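Local coordinates for protein endoglucanase A (Clostridium cellulolyticum, PDB 1EDG) that hydrolyses internal beta-1,4-glucosidic bonds of cellulose as a family 5 endoglucanase, the bacterial catalytic domain being built as a TIM barrel, at residues T318-E321 and Y322-Y326; L35-T38 and F39-F42; P239-I242 and S243-N247; G212-A215 and S216-L219. All coordinates share one frame; numbering follows the deposited sequence.

Contact 1: residues T318-E321 and Y322-Y326; sequences TRVE and YMSYY
Ser324 meets Val320 through two donors on one acceptor, within an otherwise regular turn of helix 316-332. Backbone bonds come first: Tyr322 N to Thr318 O (2.9 Å), Met323 N to Arg319 O (3.0 Å), Ser324 N to Val320 O (3.0 Å) and Tyr325 N to Glu321 O (3.0 Å) all follow the i to i-4 pattern of an alpha-helix.

The side-chain bond runs from Ser324 OG to Val320 O at 2.9 Å. It is possible because OG lies beside the backbone N, opposite the carbonyl carbon (chi1 -69°), and is thereby folded back along the helix. N and OG of Ser324 approach Val320 O from opposite faces of the carbonyl plane.

Met323 CG rests against the Arg319 carbonyl O at 3.5 Å. The longer side chains lead outward: Tyr322 OH bonds to Cys257 O and its ring meets Phe261 and Trp274 edge-to-face, while Arg319 donates from NH1 to Ala310 O and makes a cation-pi contact with Phe364. Glu321 pairs with Lys317.

Helix 316-332 joins barrel strands 303-308 and 336-339. Turning the Ser324 hydroxyl back to Val320 O gives its proton an acceptor within the helix, at a buried position.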
loop_
_atom_site.group_PDB
_atom_site.type_symbol
_atom_site.label_atom_id
_atom_site.label_comp_id
_atom_site.label_asym_id
_atom_site.label_seq_id
_atom_site.Cartn_x
_atom_site.Cartn_y
_atom_site.Cartn_z
ATOM N N THR A 318 -5.185 -15.895 -17.489
ATOM C CA THR A 318 -6.208 -15.454 -16.544
ATOM C C THR A 318 -5.708 -14.285 -15.695
ATOM O O THR A 318 -6.452 -13.335 -15.444
ATOM C CB THR A 318 -6.668 -16.618 -15.643
ATOM O OG1 THR A 318 -7.105 -17.708 -16.471
ATOM C CG2 THR A 318 -7.818 -16.183 -14.746
ATOM N N ARG A 319 -4.440 -14.331 -15.287
ATOM C CA ARG A 319 -3.875 -13.245 -14.491
ATOM C C ARG A 319 -3.683 -11.965 -15.311
ATOM O O ARG A 319 -3.857 -10.861 -14.789
ATOM C CB ARG A 319 -2.572 -13.666 -13.798
ATOM C CG ARG A 319 -2.779 -14.698 -12.679
ATOM C CD ARG A 319 -1.615 -14.725 -11.674
ATOM N NE ARG A 319 -0.334 -15.093 -12.282
ATOM C CZ ARG A 319 0.852 -14.678 -11.846
ATOM N NH1 ARG A 319 0.937 -13.877 -10.795
ATOM N NH2 ARG A 319 1.959 -15.051 -12.472
ATOM N N VAL A 320 -3.352 -12.103 -16.593
ATOM C CA VAL A 320 -3.189 -10.928 -17.452
ATOM C C VAL A 320 -4.557 -10.243 -17.593
ATOM O O VAL A 320 -4.676 -9.020 -17.445
ATOM C CB VAL A 320 -2.661 -11.305 -18.862
ATOM C CG1 VAL A 320 -2.680 -10.078 -19.780
ATOM C CG2 VAL A 320 -1.239 -11.852 -18.761
ATOM N N GLU A 321 -5.589 -11.045 -17.839
ATOM C CA GLU A 321 -6.950 -10.533 -17.991
ATOM C C GLU A 321 -7.467 -9.885 -16.701
ATOM O O GLU A 321 -8.000 -8.767 -16.729
ATOM C CB GLU A 321 -7.883 -11.651 -18.464
ATOM C CG GLU A 321 -7.588 -12.101 -19.896
ATOM C CD GLU A 321 -8.296 -13.385 -20.283
ATOM O OE1 GLU A 321 -8.545 -14.231 -19.399
ATOM O OE2 GLU A 321 -8.591 -13.560 -21.483
ATOM N N TYR A 322 -7.259 -10.563 -15.573
ATOM C CA TYR A 322 -7.687 -10.053 -14.272
ATOM C C TYR A 322 -7.003 -8.730 -13.915
ATOM O O TYR A 322 -7.679 -7.754 -13.579
ATOM C CB TYR A 322 -7.445 -11.104 -13.174
ATOM C CG TYR A 322 -7.596 -10.588 -11.750
ATOM C CD1 TYR A 322 -8.858 -10.450 -11.159
ATOM C CD2 TYR A 322 -6.474 -10.244 -10.994
ATOM C CE1 TYR A 322 -8.989 -9.980 -9.844
ATOM C CE2 TYR A 322 -6.593 -9.776 -9.689
ATOM C CZ TYR A 322 -7.845 -9.646 -9.119
ATOM O OH TYR A 322 -7.938 -9.185 -7.824
ATOM N N MET A 323 -5.676 -8.674 -13.996
ATOM C CA MET A 323 -4.974 -7.437 -13.650
ATOM C C MET A 323 -5.315 -6.272 -14.582
ATOM O O MET A 323 -5.431 -5.125 -14.134
ATOM C CB MET A 323 -3.457 -7.646 -13.570
ATOM C CG MET A 323 -2.997 -8.495 -12.373
ATOM S SD MET A 323 -3.684 -7.953 -10.758
ATOM C CE MET A 323 -2.997 -6.297 -10.599
ATOM N N SER A 324 -5.479 -6.564 -15.874
ATOM C CA SER A 324 -5.831 -5.526 -16.858
ATOM C C SER A 324 -7.196 -4.912 -16.539
ATOM O O SER A 324 -7.348 -3.684 -16.520
ATOM C CB SER A 324 -5.841 -6.098 -18.289
ATOM O OG SER A 324 -4.531 -6.431 -18.716
ATOM N N TYR A 325 -8.171 -5.780 -16.284
ATOM C CA TYR A 325 -9.534 -5.370 -15.951
ATOM C C TYR A 325 -9.558 -4.586 -14.627
ATOM O O TYR A 325 -10.216 -3.547 -14.519
ATOM C CB TYR A 325 -10.418 -6.613 -15.851
ATOM C CG TYR A 325 -11.881 -6.340 -15.562
ATOM C CD1 TYR A 325 -12.776 -6.062 -16.594
ATOM C CD2 TYR A 325 -12.377 -6.412 -14.258
ATOM C CE1 TYR A 325 -14.129 -5.869 -16.338
ATOM C CE2 TYR A 325 -13.730 -6.220 -13.989
ATOM C CZ TYR A 325 -14.600 -5.950 -15.032
ATOM O OH TYR A 325 -15.938 -5.776 -14.761
ATOM N N TYR A 326 -8.836 -5.095 -13.632
ATOM C CA TYR A 326 -8.744 -4.468 -12.316
ATOM C C TYR A 326 -8.234 -3.023 -12.443
ATOM O O TYR A 326 -8.862 -2.082 -11.947
ATOM C CB TYR A 326 -7.805 -5.303 -11.418
ATOM C CG TYR A 326 -7.789 -4.926 -9.947
ATOM C CD1 TYR A 326 -7.164 -3.753 -9.512
ATOM C CD2 TYR A 326 -8.378 -5.757 -8.988
ATOM C CE1 TYR A 326 -7.124 -3.415 -8.158
ATOM C CE2 TYR A 326 -8.341 -5.428 -7.626
ATOM C CZ TYR A 326 -7.710 -4.256 -7.220
ATOM O OH TYR A 326 -7.646 -3.931 -5.886
#

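Contact 2: residues L35-T38 and F39-F42; sequences LGNT and FDAF
Thr38 to Ala41 form a type I beta turn, closed by a hydrogen bond from Ala41 N to Thr38 O (3.1 Å, N-H...O 167°), and the chain before it folds round the Asp40 carboxylate. Asp40 CG sits between its own backbone N and carbonyl carbon (chi1 43°), which swings the carboxylate back over Asn37 and Thr38. OD1 takes the N-H of Thr38 at 2.8 Å, the donor standing 45° above the carboxylate plane; OD2 receives a weak bond from Asn37 N at 3.1 Å.

This loop follows strand 32-34, the first of the eight parallel strands, and so lies at the C-terminal end of the barrel, where TIM-barrel enzymes carry their active sites. The Asp40 carbonyl O is held by Ser83 OG and His123 ND1.

Thr38 OG1 turns back to Gly36 O at 2.8 Å and also bonds to Arg357 NH2. Its methyl CG2 lies over one face of the Phe39 ring, toward the rim, while Leu35 CD1 approaches CE2 of that ring obliquely at 4.0 Å. Trp99 meets Phe39 edge-to-face, and Val106 of helix 97-111 touches both Leu35 and Phe39. A water donates to Leu35 O and accepts from Phe39 N.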
loop_
_atom_site.group_PDB
_atom_site.type_symbol
_atom_site.label_atom_id
_atom_site.label_comp_id
_atom_site.label_asym_id
_atom_site.label_seq_id
_atom_site.Cartn_x
_atom_site.Cartn_y
_atom_site.Cartn_z
ATOM N N LEU A 35 7.904 -2.438 -2.744
ATOM C CA LEU A 35 9.198 -3.074 -2.467
ATOM C C LEU A 35 8.827 -4.074 -1.341
ATOM O O LEU A 35 9.181 -3.878 -0.174
ATOM C CB LEU A 35 10.195 -2.030 -1.932
ATOM C CG LEU A 35 11.693 -2.037 -2.288
ATOM C CD1 LEU A 35 12.492 -1.544 -1.100
ATOM C CD2 LEU A 35 12.194 -3.399 -2.741
ATOM N N GLY A 36 8.088 -5.122 -1.704
ATOM C CA GLY A 36 7.604 -6.100 -0.743
ATOM C C GLY A 36 8.602 -7.032 -0.092
ATOM O O GLY A 36 9.664 -7.310 -0.655
ATOM N N ASN A 37 8.238 -7.510 1.099
ATOM C CA ASN A 37 9.055 -8.429 1.899
ATOM C C ASN A 37 10.510 -7.990 2.034
ATOM O O ASN A 37 11.418 -8.822 2.049
ATOM C CB ASN A 37 8.983 -9.859 1.339
ATOM C CG ASN A 37 7.693 -10.586 1.717
ATOM O OD1 ASN A 37 6.755 -9.993 2.259
ATOM N ND2 ASN A 37 7.635 -11.878 1.409
ATOM N N THR A 38 10.726 -6.686 2.161
ATOM C CA THR A 38 12.063 -6.118 2.290
ATOM C C THR A 38 12.242 -5.442 3.656
ATOM O O THR A 38 12.458 -6.138 4.654
ATOM C CB THR A 38 12.335 -5.160 1.123
ATOM O OG1 THR A 38 12.041 -5.848 -0.096
ATOM C CG2 THR A 38 13.787 -4.716 1.081
ATOM N N PHE A 39 12.090 -4.119 3.734
ATOM C CA PHE A 39 12.239 -3.432 5.015
ATOM C C PHE A 39 11.111 -3.763 6.001
ATOM O O PHE A 39 11.186 -3.404 7.184
ATOM C CB PHE A 39 12.361 -1.927 4.812
ATOM C CG PHE A 39 13.619 -1.518 4.098
ATOM C CD1 PHE A 39 14.857 -1.637 4.721
ATOM C CD2 PHE A 39 13.571 -1.019 2.801
ATOM C CE1 PHE A 39 16.032 -1.262 4.068
ATOM C CE2 PHE A 39 14.742 -0.642 2.138
ATOM C CZ PHE A 39 15.975 -0.764 2.775
ATOM N N ASP A 40 10.078 -4.443 5.505
ATOM C CA ASP A 40 8.932 -4.871 6.311
ATOM C C ASP A 40 9.159 -6.196 7.053
ATOM O O ASP A 40 8.327 -6.604 7.877
ATOM C CB ASP A 40 7.632 -4.938 5.475
ATOM C CG ASP A 40 7.823 -5.574 4.098
ATOM O OD1 ASP A 40 8.677 -5.097 3.335
ATOM O OD2 ASP A 40 7.079 -6.512 3.755
ATOM N N ALA A 41 10.264 -6.876 6.752
ATOM C CA ALA A 41 10.582 -8.140 7.415
ATOM C C ALA A 41 10.846 -7.849 8.899
ATOM O O ALA A 41 11.530 -6.878 9.230
ATOM C CB ALA A 41 11.807 -8.782 6.774
ATOM N N PHE A 42 10.291 -8.671 9.788
ATOM C CA PHE A 42 10.481 -8.455 11.222
ATOM C C PHE A 42 11.032 -9.661 11.978
ATOM O O PHE A 42 11.097 -9.649 13.207
ATOM C CB PHE A 42 9.185 -7.959 11.874
ATOM C CG PHE A 42 8.031 -8.906 11.741
ATOM C CD1 PHE A 42 7.816 -9.901 12.688
ATOM C CD2 PHE A 42 7.151 -8.803 10.674
ATOM C CE1 PHE A 42 6.737 -10.772 12.569
ATOM C CE2 PHE A 42 6.076 -9.667 10.550
ATOM C CZ PHE A 42 5.867 -10.653 11.495
HETATM O O HOH W 1 10.563 -2.375 1.971
#

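Contact 3: residues P239-I242 and S243-N247; sequences PNDI and SGNNN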
loop_
_atom_site.group_PDB
_atom_site.type_symbol
_atom_site.label_atom_id
_atom_site.label_comp_id
_atom_site.label_asym_id
_atom_site.label_seq_id
_atom_site.Cartn_x
_atom_site.Cartn_y
_atom_site.Cartn_z
ATOM N N PRO A 239 -9.318 12.312 9.420
ATOM C CA PRO A 239 -8.641 13.193 10.378
ATOM C C PRO A 239 -8.799 14.686 10.075
ATOM O O PRO A 239 -8.887 15.091 8.914
ATOM C CB PRO A 239 -7.167 12.790 10.238
ATOM C CG PRO A 239 -7.221 11.404 9.699
ATOM C CD PRO A 239 -8.341 11.466 8.713
ATOM N N ASN A 240 -8.809 15.494 11.130
ATOM C CA ASN A 240 -8.899 16.942 11.011
ATOM C C ASN A 240 -7.485 17.417 10.671
ATOM O O ASN A 240 -6.530 17.073 11.369
ATOM C CB ASN A 240 -9.341 17.555 12.350
ATOM C CG ASN A 240 -9.435 19.070 12.298
ATOM O OD1 ASN A 240 -8.560 19.781 12.798
ATOM N ND2 ASN A 240 -10.504 19.573 11.693
ATOM N N ASP A 241 -7.346 18.182 9.596
ATOM C CA ASP A 241 -6.040 18.681 9.175
ATOM C C ASP A 241 -5.903 20.148 9.593
ATOM O O ASP A 241 -6.897 20.793 9.939
ATOM C CB ASP A 241 -5.903 18.539 7.649
ATOM C CG ASP A 241 -4.454 18.472 7.177
ATOM O OD1 ASP A 241 -3.526 18.637 7.994
ATOM O OD2 ASP A 241 -4.236 18.255 5.966
ATOM N N ILE A 242 -4.679 20.669 9.592
ATOM C CA ILE A 242 -4.460 22.065 9.962
ATOM C C ILE A 242 -5.176 23.008 9.009
ATOM O O ILE A 242 -5.353 22.706 7.823
ATOM C CB ILE A 242 -2.968 22.463 9.961
ATOM C CG1 ILE A 242 -2.329 22.146 8.607
ATOM C CG2 ILE A 242 -2.247 21.804 11.115
ATOM C CD1 ILE A 242 -0.907 22.621 8.478
ATOM N N SER A 243 -5.571 24.162 9.531
ATOM C CA SER A 243 -6.252 25.174 8.737
ATOM C C SER A 243 -5.288 25.603 7.632
ATOM O O SER A 243 -4.071 25.599 7.829
ATOM C CB SER A 243 -6.598 26.370 9.626
ATOM O OG SER A 243 -7.052 25.931 10.900
ATOM N N GLY A 244 -5.815 25.934 6.464
ATOM C CA GLY A 244 -4.939 26.347 5.386
ATOM C C GLY A 244 -4.702 25.207 4.422
ATOM O O GLY A 244 -4.391 25.435 3.252
ATOM N N ASN A 245 -4.781 23.978 4.924
ATOM C CA ASN A 245 -4.614 22.808 4.072
ATOM C C ASN A 245 -5.997 22.459 3.560
ATOM O O ASN A 245 -6.996 22.631 4.267
ATOM C CB ASN A 245 -4.066 21.610 4.860
ATOM C CG ASN A 245 -2.558 21.474 4.756
ATOM O OD1 ASN A 245 -1.881 22.287 4.122
ATOM N ND2 ASN A 245 -2.026 20.428 5.369
ATOM N N ASN A 246 -6.058 21.964 2.334
ATOM C CA ASN A 246 -7.326 21.577 1.758
ATOM C C ASN A 246 -7.153 20.294 0.965
ATOM O O ASN A 246 -6.316 20.226 0.063
ATOM C CB ASN A 246 -7.871 22.691 0.858
ATOM C CG ASN A 246 -9.217 22.343 0.250
ATOM O OD1 ASN A 246 -10.153 21.957 0.953
ATOM N ND2 ASN A 246 -9.318 22.463 -1.068
ATOM N N ASN A 247 -7.875 19.258 1.381
ATOM C CA ASN A 247 -7.870 17.967 0.697
ATOM C C ASN A 247 -6.476 17.339 0.566
ATOM O O ASN A 247 -6.089 16.900 -0.519
ATOM C CB ASN A 247 -8.508 18.151 -0.694
ATOM C CG ASN A 247 -9.025 16.860 -1.287
ATOM O OD1 ASN A 247 -9.459 15.962 -0.574
ATOM N ND2 ASN A 247 -9.029 16.784 -2.614
HETATM O O HOH W 2 -8.111 21.923 7.077
#
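Asn245 reaches back across a type II beta turn to Asp241 and Ile242. The turn runs from Ile242 to Asn245 and is closed by Asn245 N donating to Ile242 O (3.2 Å). Gly244 occupies its third position with a positive phi, a place where glycine is common in type II turns.

On the side-chain level, the stronger partner of Asn245 ND2 is the carbonyl O of Ala215, in the loop before strand 219-222. The longer bond goes from Asn245 ND2 to Asp241 OD2 at 3.2 Å. Its hydrogen points well (152°), but the nitrogen stands out of the carboxylate plane, and the amide and carboxylate planes are turned 67° against each other.

Each carboxylate oxygen of Asp241 has its own partners. OD2, besides the amide, makes a salt bridge with Arg208 NH1 of helix 187-209; OD1 takes the N-H of Ile242 next along the chain at 2.8 Å. Ile242 O is used twice, by Asn245 N and by a water 3.0 Å away. The same water lies 3.1 Å from Asn245 O as a donor, although further acceptors compete for its protons.

Packing is slight: Ile242 CG1 lies 3.7 Å from Asn245 ND2. This branch sits between its own backbone N and carbonyl carbon (chi1 55°) and crosses the amide at a slant, and Ile242 also touches the side chain of Arg208.

With Arg208 and Asn245 both directed at Asp241 OD2, the carboxylate is probably stabilised in its ionised form, and it ties the turn to helix 187-209.

Contact 4: residues G212-A215 and S216-L219; sequences GKNA and SRYL
Arg217 grips Asn214 side-on, NE and NH2 both donating to the single oxygen OD1, at 3.0 Å and 2.8 Å. OD1 lies only 4° out of the guanidinium plane, yet the amide is turned 65° against it: NE arrives in the carbonyl plane of Asn214, whereas NH2 comes from above it. A bend at chi3 of Arg217 (72°) brings its chain round so that the two side chains run alongside each other, pointing the same way.

Beyond this pair the guanidinium has further acceptors, NH2 reaching Tyr159 O and NH1 reaching Leu163 O, and it makes a cation-pi contact with Phe165 of strand 163-166. Asn214 ND2 donates to Ala153 O.

Lys213 O gathers the next shell. Ser216 N donates to Lys213 O at 3.2 Å. A weak bond joins Arg217 N to Lys213 O at 3.1 Å. A water donates to Lys213 O at 2.8 Å and lies 3.2 Å from Ser216 OG. This same carbonyl lies over one face of the guanidinium, near the rim, and Lys213 CB packs 4.0 Å from Arg217 NH2.

The loop leads from helix 187-209 into barrel strand 219-222. Several carbonyl and amide oxygens accept from buried Arg217, and their dipoles probably help to stabilise its charge.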
loop_
_atom_site.group_PDB
_atom_site.type_symbol
_atom_site.label_atom_id
_atom_site.label_comp_id
_atom_site.label_asym_id
_atom_site.label_seq_id
_atom_site.Cartn_x
_atom_site.Cartn_y
_atom_site.Cartn_z
ATOM N N GLY A 212 7.068 23.311 7.846
ATOM C CA GLY A 212 7.818 23.211 6.604
ATOM C C GLY A 212 7.089 22.427 5.533
ATOM O O GLY A 212 5.879 22.564 5.379
ATOM N N LYS A 213 7.812 21.576 4.814
ATOM C CA LYS A 213 7.201 20.772 3.763
ATOM C C LYS A 213 6.303 19.687 4.352
ATOM O O LYS A 213 5.395 19.185 3.683
ATOM C CB LYS A 213 8.269 20.162 2.856
ATOM C CG LYS A 213 9.121 21.204 2.157
ATOM C CD LYS A 213 10.176 20.561 1.280
ATOM C CE LYS A 213 11.108 21.604 0.687
ATOM N NZ LYS A 213 10.347 22.673 -0.014
ATOM N N ASN A 214 6.544 19.344 5.615
ATOM C CA ASN A 214 5.736 18.340 6.294
ATOM C C ASN A 214 4.330 18.869 6.524
ATOM O O ASN A 214 3.374 18.105 6.610
ATOM C CB ASN A 214 6.366 17.953 7.634
ATOM C CG ASN A 214 7.557 17.034 7.465
ATOM O OD1 ASN A 214 7.563 16.176 6.585
ATOM N ND2 ASN A 214 8.563 17.201 8.304
ATOM N N ALA A 215 4.210 20.188 6.605
ATOM C CA ALA A 215 2.923 20.827 6.826
ATOM C C ALA A 215 1.992 20.710 5.628
ATOM O O ALA A 215 0.774 20.719 5.788
ATOM C CB ALA A 215 3.129 22.292 7.166
ATOM N N SER A 216 2.558 20.581 4.433
ATOM C CA SER A 216 1.741 20.517 3.231
ATOM C C SER A 216 1.756 19.224 2.417
ATOM O O SER A 216 1.037 19.121 1.428
ATOM C CB SER A 216 2.093 21.698 2.320
ATOM O OG SER A 216 3.473 21.690 1.981
ATOM N N ARG A 217 2.548 18.236 2.815
ATOM C CA ARG A 217 2.606 16.995 2.043
ATOM C C ARG A 217 1.343 16.144 2.192
ATOM O O ARG A 217 0.558 16.340 3.116
ATOM C CB ARG A 217 3.870 16.181 2.388
ATOM C CG ARG A 217 3.778 15.288 3.612
ATOM C CD ARG A 217 5.021 14.387 3.753
ATOM N NE ARG A 217 6.207 15.142 4.164
ATOM C CZ ARG A 217 7.159 15.571 3.337
ATOM N NH1 ARG A 217 7.092 15.313 2.032
ATOM N NH2 ARG A 217 8.157 16.311 3.805
ATOM N N TYR A 218 1.117 15.245 1.242
ATOM C CA TYR A 218 -0.039 14.356 1.291
ATOM C C TYR A 218 0.209 13.238 2.306
ATOM O O TYR A 218 1.335 12.731 2.422
ATOM C CB TYR A 218 -0.317 13.758 -0.092
ATOM C CG TYR A 218 -0.969 14.726 -1.048
ATOM C CD1 TYR A 218 -0.205 15.615 -1.798
ATOM C CD2 TYR A 218 -2.355 14.762 -1.186
ATOM C CE1 TYR A 218 -0.807 16.522 -2.668
ATOM C CE2 TYR A 218 -2.967 15.662 -2.045
ATOM C CZ TYR A 218 -2.192 16.537 -2.783
ATOM O OH TYR A 218 -2.803 17.428 -3.634
ATOM N N LEU A 219 -0.835 12.874 3.044
ATOM C CA LEU A 219 -0.761 11.823 4.049
ATOM C C LEU A 219 -1.827 10.769 3.746
ATOM O O LEU A 219 -2.909 11.109 3.280
ATOM C CB LEU A 219 -0.999 12.417 5.447
ATOM C CG LEU A 219 -0.103 13.593 5.862
ATOM C CD1 LEU A 219 -0.504 14.115 7.242
ATOM C CD2 LEU A 219 1.366 13.167 5.868
HETATM O O HOH W 3 5.253 19.213 0.862
#

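In the fold
Contacts 3 and 4 form one patch, with centres 11 Å apart: Asn245 ND2 lies 2.8 Å from Ala215 O, a probable hydrogen bond, and Asn247 O packs on Tyr218 CE2 at 3.7 Å. Both are loops leading into consecutive barrel strands, 219-222 and 249-254, hence at the N-terminal end of the barrel; Arg208 serves both. Contact 2 leaves strand 32-34 at the other end, where family 5 enzymes have their active site, and its centre is 31 Å from that of contact 3. Contact 1, on the outer helix 316-332, is 26 Å from contact 2; contacts 3 and 4 lie on the opposite side of the chain's centre from it, 37 Å and 35 Å away between centres.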